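Local coordinates for putative major capsid protein (Cafeteriavirus-dependent mavirus, PDB 6G44) that probably forms the outer protein shell of the virophage particle, as a double jelly-roll major capsid protein that assembles into trimers, at residues A140-C145 / A205-P210. Sequence-based numbering, arbitrary orientation.
Sequences ALLSPC and ALVANP
Leu142, the last residue of helix 136-142, meets Ala205, the last residue of strand 195-205, with their CA atoms 5.1 Å apart, and the N-H of Ala205 donates to the Leu142 carbonyl. The bond, 2.9 Å from Ala205 N to Leu142 O, is somewhat bent, 156° at the hydrogen, and the donor lies in the carbonyl plane; the last carbonyl of the helix thereby accepts from the last residue of the strand. Beside it the methyl of Ala205 points at the helix end and packs against the leucine branch point, CB to Leu142 CG 4.2 Å. The leucine side chain then runs on along the loop: with CG anti to the backbone N (chi1 -159°), both of its methyls come to the same methyl of Val207, CD1 and CD2 each lying 3.9 Å from Val207 CG2. The two side chains cross at about a right angle, and CD2 also rests 3.7 Å from Ala205 O. That carbonyl is itself hydrogen-bonded to the side-chain amide of Asn104, whose OD1 receives the N-H of Val207; Asn104, in helix 102-105, also touches Leu142. Beyond the helix end the chain turns away at Ser143, where OG accepts from Cys145 N at 3.0 Å, an ST turn, and is also hydrogen-bonded to Glu204 OE1, just before Ala205. All three touching residues are buried. The arrangement is a helix C-terminus docked on the exit of a beta strand, here joining helix 136-142, in the connection between strands 117-121 and 183-186, to the antiparallel sheet of the N-terminal half of the double jelly-roll.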
loop_
_atom_site.group_PDB
_atom_site.type_symbol
_atom_site.label_atom_id
_atom_site.label_comp_id
_atom_site.label_asym_id
_atom_site.label_seq_id
_atom_site.Cartn_x
_atom_site.Cartn_y
_atom_site.Cartn_z
ATOM N N ALA C 140 0.529 -5.526 -11.513
ATOM C CA ALA C 140 -0.635 -4.785 -11.985
ATOM C C ALA C 140 -0.371 -4.044 -13.285
ATOM O O ALA C 140 -1.296 -3.785 -14.025
ATOM C CB ALA C 140 -1.156 -3.814 -10.905
ATOM N N LEU C 141 0.881 -3.693 -13.546
ATOM C CA LEU C 141 1.235 -3.116 -14.847
ATOM C C LEU C 141 1.310 -4.196 -15.928
ATOM O O LEU C 141 1.164 -3.909 -17.119
ATOM C CB LEU C 141 2.553 -2.376 -14.783
ATOM C CG LEU C 141 2.604 -1.159 -13.866
ATOM C CD1 LEU C 141 4.018 -0.588 -13.869
ATOM C CD2 LEU C 141 1.609 -0.112 -14.291
ATOM N N LEU C 142 1.581 -5.426 -15.514
ATOM C CA LEU C 142 1.680 -6.568 -16.425
ATOM C C LEU C 142 0.304 -6.970 -16.956
ATOM O O LEU C 142 0.117 -7.150 -18.175
ATOM C CB LEU C 142 2.388 -7.717 -15.701
ATOM C CG LEU C 142 3.060 -8.834 -16.503
ATOM C CD1 LEU C 142 3.973 -9.639 -15.602
ATOM C CD2 LEU C 142 2.034 -9.756 -17.137
ATOM N N SER C 143 -0.675 -7.111 -16.066
ATOM C CA SER C 143 -2.018 -7.564 -16.456
ATOM C C SER C 143 -3.071 -6.835 -15.644
ATOM O O SER C 143 -2.837 -6.568 -14.440
ATOM C CB SER C 143 -2.167 -9.056 -16.166
ATOM O OG SER C 143 -3.450 -9.556 -16.474
ATOM N N PRO C 144 -4.261 -6.603 -16.220
ATOM C CA PRO C 144 -5.408 -6.107 -15.444
ATOM C C PRO C 144 -5.896 -7.139 -14.429
ATOM O O PRO C 144 -6.636 -6.794 -13.501
ATOM C CB PRO C 144 -6.488 -5.815 -16.505
ATOM C CG PRO C 144 -6.113 -6.758 -17.625
ATOM C CD PRO C 144 -4.608 -6.802 -17.643
ATOM N N CYS C 145 -5.531 -8.403 -14.604
ATOM C CA CYS C 145 -5.984 -9.464 -13.707
ATOM C C CYS C 145 -4.774 -9.968 -12.945
ATOM O O CYS C 145 -4.273 -11.072 -13.210
ATOM C CB CYS C 145 -6.602 -10.582 -14.542
ATOM S SG CYS C 145 -8.146 -10.060 -15.322
ATOM N N ALA C 205 1.000 -7.529 -20.929
ATOM C CA ALA C 205 2.375 -7.650 -21.370
ATOM C C ALA C 205 2.720 -9.114 -21.631
ATOM O O ALA C 205 2.367 -9.988 -20.818
ATOM C CB ALA C 205 3.318 -7.071 -20.328
ATOM N N LEU C 206 3.407 -9.391 -22.740
ATOM C CA LEU C 206 3.896 -10.745 -22.996
ATOM C C LEU C 206 5.098 -11.067 -22.124
ATOM O O LEU C 206 6.072 -10.307 -22.150
ATOM C CB LEU C 206 4.305 -10.869 -24.464
ATOM C CG LEU C 206 4.864 -12.219 -24.910
ATOM C CD1 LEU C 206 3.927 -13.376 -24.652
ATOM C CD2 LEU C 206 5.213 -12.143 -26.400
ATOM N N VAL C 207 5.051 -12.204 -21.402
ATOM C CA VAL C 207 6.151 -12.684 -20.571
ATOM C C VAL C 207 6.882 -13.779 -21.332
ATOM O O VAL C 207 6.545 -14.969 -21.251
ATOM C CB VAL C 207 5.611 -13.188 -19.219
ATOM C CG1 VAL C 207 6.703 -13.758 -18.334
ATOM C CG2 VAL C 207 4.890 -12.039 -18.526
ATOM N N ALA C 208 7.854 -13.357 -22.132
ATOM C CA ALA C 208 8.601 -14.280 -23.022
ATOM C C ALA C 208 9.943 -13.683 -23.327
ATOM O O ALA C 208 9.998 -12.548 -23.781
ATOM C CB ALA C 208 7.822 -14.530 -24.301
ATOM N N ASN C 209 11.023 -14.428 -23.124
ATOM C CA ASN C 209 12.358 -13.875 -23.426
ATOM C C ASN C 209 12.420 -13.346 -24.887
ATOM O O ASN C 209 11.898 -14.024 -25.784
ATOM C CB ASN C 209 13.435 -14.932 -23.224
ATOM C CG ASN C 209 13.568 -15.393 -21.771
ATOM O OD1 ASN C 209 12.574 -15.782 -21.141
ATOM N ND2 ASN C 209 14.785 -15.372 -21.248
ATOM N N PRO C 210 12.989 -12.164 -25.144
ATOM C CA PRO C 210 13.723 -11.282 -24.227
ATOM C C PRO C 210 12.915 -10.079 -23.718
ATOM O O PRO C 210 13.520 -9.053 -23.352
ATOM C CB PRO C 210 14.857 -10.792 -25.122
ATOM C CG PRO C 210 14.150 -10.602 -26.436
ATOM C CD PRO C 210 13.140 -11.707 -26.541
#